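Exopolysaccharide biosynthesis protein (Pantoea stewartii subsp. stewartii DC283, PDB 6TGF) modifies the glycan biofilm, probably by hydrolysing exopolysaccharide, and has a bacteriophage tailspike-like parallel beta-helix fold. Local coordinates at residues C381-W386 against D394-G399; T412-S417 against G457-D462. All coordinates share one frame; numbering follows the deposited sequence.

Contact 1 (C381-W386 against D394-G399); sequences CKIDQW and DVIQAG
Ile396 comes down on one face of the Trp386 indole from the direction opposite to the ring's own approach. Its CG1 lies 3.8 Å from the centroid of the Trp386 six-membered ring and 22° off the ring normal, a CH-pi contact shifted toward the rim, so that CH2 of Trp386 is the nearest ring atom to Ile396 CG1 at 3.5 Å. Trp386 gets there with CG set between its backbone N and carbonyl carbon (chi1 58°), just past the corner the chain turns at Gln385. Val395 meets the same ring obliquely, its CG1 3.7 Å from Trp386 CZ3. Residues 381-384, Trp386 beyond the corner, and strand 396-399, in another sheet of the parallel beta-helix, send these side chains into the interior of the coil. Farther back along the first strand, Ile383 and Ile396 reach toward each other tip to tip: Ile383 CD1 is 3.6 Å from Ile396 CG2 and 4.0 Å from Ile396 CD1. That CD1 of Ile396 also lies 4.0 Å from Trp386 CE3, wedging the methyl between isoleucine and indole. Phe419, from the adjoining strand 414-422, stacks with the Trp386 ring, while Leu416 of that strand touches both isoleucines.

Contact 2 (T412-S417 against G457-D462); sequences TAIELS and GQWIID
The six-membered ring of Trp459 leans on Ile414 and just reaches Leu416; of residues 457-462 it is the one that touches 412-417. At Gly457, which has no side chain, NE1 of Trp459 folds back to 4.0 Å from Gly457 CA, over the place where a CB would sit. Past Gln458, which packs on Gln484 of the second subunit, Trp459 does the touching. Its CG stands beside the backbone N (chi1 -67°), and the indole swings from there toward the 412-417 segment, leading with its far corner, CZ3 and CH2. CH2 of Trp459 is 4.0 Å from Ile414 CG2 and 4.1 Å from Ile414 CB, the two side chains crossing at a slant. Ile414 offers CG2 because that branch is anti to its backbone N, whereas the CG1 branch leads off toward Cys381. Trp459 CZ3 also lies 4.0 Å from Ile414 O, and Leu416 CD1 makes a looser apolar approach, 4.5 Å from Trp459 CH2. Farther on, Ile460 packs on Leu439 of its own chain and Ile461 on Ile440 and Thr482, while OD1 of Asp462 forms salt bridges with Arg483 of the same chain and Arg483 of the second subunit. In the stack of coils that makes the parallel beta-helix, strand 438-441 runs between strands 414-422 and 458-467, in parallel with both. Trp459 reaches past this intervening strand to Ile414, brushing Ser438 and Ile440 on the way, and also touches Leu480 of strand 479-488 on the next coil.

Both contacts are buried and apolar, lying 11 Å apart between centres, and they share one run of the beta-helix because strands 380-389 and 414-422 are neighbours in it. Contact 1 links parts of the coil that lie in different sheets, across the interior of the beta-helix; contact 2 runs along the stack, tying strands two coils apart on the same side. Each turns on a tryptophan, but Trp386 is met over its face, whereas Trp459 touches with one corner of its ring. The neighbouring strands 380-389 and 414-422 are bonded through their backbones, Cys381 O lying 2.6 Å from Glu415 N, and by a hydrogen bond between Asp384 and Ser417. Beside contact 2, Glu415 hydrogen-bonds His441 and Asn442 of the second subunit.

Contact 1 (C381-W386 against D394-G399)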
# COMPACT_ATOMS: atom_id res chain seq x y z
N CYS B 381 5.91 -9.73 9.44
CA CYS B 381 4.61 -10.38 9.14
C CYS B 381 3.72 -9.42 8.34
O CYS B 381 3.32 -8.39 8.91
CB CYS B 381 3.90 -10.81 10.42
SG CYS B 381 2.31 -11.63 10.15
N LYS B 382 3.46 -9.75 7.07
CA LYS B 382 2.53 -9.01 6.18
C LYS B 382 1.32 -9.90 5.89
O LYS B 382 1.50 -10.95 5.24
CB LYS B 382 3.24 -8.58 4.89
CG LYS B 382 3.86 -7.19 4.95
CD LYS B 382 5.24 -7.11 4.34
CE LYS B 382 5.97 -5.83 4.71
NZ LYS B 382 7.43 -5.95 4.52
N ILE B 383 0.14 -9.51 6.39
CA ILE B 383 -1.15 -10.19 6.11
C ILE B 383 -2.10 -9.16 5.48
O ILE B 383 -2.63 -8.32 6.23
CB ILE B 383 -1.73 -10.85 7.38
CG1 ILE B 383 -0.63 -11.47 8.25
CG2 ILE B 383 -2.81 -11.86 7.01
CD1 ILE B 383 -1.14 -12.21 9.47
N ASP B 384 -2.25 -9.21 4.16
CA ASP B 384 -3.08 -8.28 3.35
C ASP B 384 -4.31 -9.03 2.82
O ASP B 384 -4.19 -10.25 2.59
CB ASP B 384 -2.26 -7.68 2.20
CG ASP B 384 -3.01 -6.63 1.40
OD1 ASP B 384 -3.49 -5.65 2.01
OD2 ASP B 384 -3.13 -6.80 0.17
N GLN B 385 -5.43 -8.32 2.64
CA GLN B 385 -6.69 -8.86 2.07
C GLN B 385 -7.03 -10.20 2.73
O GLN B 385 -7.01 -11.23 2.03
CB GLN B 385 -6.56 -9.03 0.55
CG GLN B 385 -6.69 -7.73 -0.22
CD GLN B 385 -6.95 -8.00 -1.68
OE1 GLN B 385 -8.07 -7.81 -2.17
NE2 GLN B 385 -5.93 -8.46 -2.39
N TRP B 386 -7.33 -10.19 4.03
CA TRP B 386 -7.78 -11.40 4.78
C TRP B 386 -9.13 -11.12 5.43
O TRP B 386 -9.36 -9.98 5.88
CB TRP B 386 -6.73 -11.86 5.80
CG TRP B 386 -6.35 -10.84 6.83
CD1 TRP B 386 -5.42 -9.85 6.70
CD2 TRP B 386 -6.85 -10.74 8.18
NE1 TRP B 386 -5.32 -9.14 7.86
CE2 TRP B 386 -6.18 -9.66 8.79
CE3 TRP B 386 -7.80 -11.45 8.92
CZ2 TRP B 386 -6.45 -9.26 10.10
CZ3 TRP B 386 -8.06 -11.06 10.22
CH2 TRP B 386 -7.39 -9.98 10.80
N ASP B 394 -8.93 -17.89 18.13
CA ASP B 394 -8.09 -16.74 17.71
C ASP B 394 -7.91 -16.81 16.19
O ASP B 394 -7.86 -17.93 15.65
CB ASP B 394 -6.72 -16.75 18.41
CG ASP B 394 -6.79 -16.53 19.92
OD1 ASP B 394 -7.86 -16.14 20.41
OD2 ASP B 394 -5.75 -16.75 20.57
N VAL B 395 -7.84 -15.66 15.52
CA VAL B 395 -7.63 -15.56 14.05
C VAL B 395 -6.13 -15.33 13.79
O VAL B 395 -5.44 -16.30 13.43
CB VAL B 395 -8.53 -14.48 13.42
CG1 VAL B 395 -8.30 -14.33 11.92
CG2 VAL B 395 -10.00 -14.76 13.70
N ILE B 396 -5.63 -14.11 14.01
CA ILE B 396 -4.19 -13.75 13.85
C ILE B 396 -3.54 -13.78 15.24
O ILE B 396 -3.79 -12.85 16.04
CB ILE B 396 -4.02 -12.38 13.16
CG1 ILE B 396 -4.94 -12.21 11.95
CG2 ILE B 396 -2.56 -12.15 12.79
CD1 ILE B 396 -4.76 -13.25 10.87
N GLN B 397 -2.74 -14.82 15.51
CA GLN B 397 -2.03 -15.02 16.80
C GLN B 397 -0.52 -15.06 16.54
O GLN B 397 -0.11 -15.72 15.56
CB GLN B 397 -2.51 -16.31 17.47
CG GLN B 397 -2.02 -16.49 18.90
CD GLN B 397 -0.67 -17.17 18.99
OE1 GLN B 397 -0.41 -18.16 18.31
NE2 GLN B 397 0.20 -16.64 19.83
N ALA B 398 0.26 -14.37 17.37
CA ALA B 398 1.74 -14.36 17.35
C ALA B 398 2.27 -14.28 18.78
O ALA B 398 1.83 -13.38 19.53
CB ALA B 398 2.24 -13.22 16.50
N GLY B 399 3.18 -15.20 19.14
CA GLY B 399 3.83 -15.26 20.46
C GLY B 399 5.34 -15.29 20.33
O GLY B 399 5.84 -15.04 19.22

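Contact 2 (T412-S417 against G457-D462)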
# COMPACT_ATOMS: atom_id res chain seq x y z
N THR B 412 7.90 -8.43 15.80
CA THR B 412 8.45 -7.27 15.06
C THR B 412 7.80 -7.16 13.67
O THR B 412 7.55 -8.21 13.05
CB THR B 412 9.98 -7.37 14.95
OG1 THR B 412 10.50 -7.45 16.28
CG2 THR B 412 10.61 -6.20 14.23
N ALA B 413 7.55 -5.93 13.22
CA ALA B 413 7.14 -5.56 11.85
C ALA B 413 5.92 -6.39 11.41
O ALA B 413 5.99 -7.04 10.35
CB ALA B 413 8.31 -5.74 10.91
N ILE B 414 4.85 -6.35 12.21
CA ILE B 414 3.52 -6.93 11.86
C ILE B 414 2.75 -5.86 11.08
O ILE B 414 2.56 -4.76 11.63
CB ILE B 414 2.74 -7.38 13.12
CG1 ILE B 414 3.59 -8.23 14.08
CG2 ILE B 414 1.45 -8.09 12.72
CD1 ILE B 414 3.61 -9.71 13.78
N GLU B 415 2.35 -6.16 9.84
CA GLU B 415 1.57 -5.23 8.98
C GLU B 415 0.28 -5.93 8.52
O GLU B 415 0.35 -6.72 7.57
CB GLU B 415 2.42 -4.75 7.80
CG GLU B 415 1.71 -3.73 6.93
CD GLU B 415 2.60 -3.04 5.91
OE1 GLU B 415 2.20 -1.97 5.42
OE2 GLU B 415 3.68 -3.57 5.60
N LEU B 416 -0.84 -5.64 9.20
CA LEU B 416 -2.19 -6.13 8.84
C LEU B 416 -2.91 -5.03 8.05
O LEU B 416 -3.00 -3.91 8.58
CB LEU B 416 -2.97 -6.48 10.11
CG LEU B 416 -2.23 -7.32 11.15
CD1 LEU B 416 -3.04 -7.43 12.43
CD2 LEU B 416 -1.90 -8.70 10.60
N SER B 417 -3.39 -5.33 6.84
CA SER B 417 -4.01 -4.34 5.93
C SER B 417 -5.21 -4.94 5.18
O SER B 417 -5.17 -6.15 4.87
CB SER B 417 -2.99 -3.79 4.97
OG SER B 417 -2.39 -4.83 4.21
N GLY B 457 2.46 -2.85 22.78
CA GLY B 457 2.84 -2.82 21.35
C GLY B 457 3.33 -1.45 20.91
O GLY B 457 3.45 -0.56 21.77
N GLN B 458 3.61 -1.32 19.62
CA GLN B 458 3.94 -0.04 18.92
C GLN B 458 3.30 -0.09 17.53
O GLN B 458 3.85 -0.79 16.65
CB GLN B 458 5.45 0.15 18.85
CG GLN B 458 5.87 1.48 18.22
CD GLN B 458 7.36 1.55 17.99
OE1 GLN B 458 7.97 0.63 17.44
NE2 GLN B 458 7.96 2.66 18.40
N TRP B 459 2.17 0.60 17.35
CA TRP B 459 1.28 0.47 16.17
C TRP B 459 1.02 1.83 15.53
O TRP B 459 0.68 2.78 16.27
CB TRP B 459 -0.04 -0.20 16.57
CG TRP B 459 0.08 -1.63 17.00
CD1 TRP B 459 0.32 -2.10 18.26
CD2 TRP B 459 -0.04 -2.79 16.16
NE1 TRP B 459 0.35 -3.47 18.26
CE2 TRP B 459 0.13 -3.92 16.98
CE3 TRP B 459 -0.29 -2.98 14.79
CZ2 TRP B 459 0.07 -5.22 16.48
CZ3 TRP B 459 -0.34 -4.27 14.30
CH2 TRP B 459 -0.17 -5.37 15.14
N ILE B 460 1.18 1.92 14.21
CA ILE B 460 0.46 2.90 13.34
C ILE B 460 -0.88 2.25 12.98
O ILE B 460 -0.87 1.11 12.49
CB ILE B 460 1.27 3.28 12.08
CG1 ILE B 460 2.54 4.07 12.44
CG2 ILE B 460 0.40 4.04 11.09
CD1 ILE B 460 3.48 4.30 11.27
N ILE B 461 -1.99 2.94 13.25
CA ILE B 461 -3.37 2.44 12.97
C ILE B 461 -4.13 3.50 12.17
O ILE B 461 -4.62 4.47 12.78
CB ILE B 461 -4.10 2.06 14.28
CG1 ILE B 461 -3.24 1.12 15.14
CG2 ILE B 461 -5.47 1.48 13.98
CD1 ILE B 461 -3.89 0.68 16.44
N ASP B 462 -4.20 3.32 10.85
CA ASP B 462 -5.01 4.16 9.92
C ASP B 462 -6.28 3.40 9.53
O ASP B 462 -6.16 2.23 9.11
CB ASP B 462 -4.23 4.52 8.65
CG ASP B 462 -3.08 5.48 8.88
OD1 ASP B 462 -3.15 6.29 9.83
OD2 ASP B 462 -2.11 5.42 8.09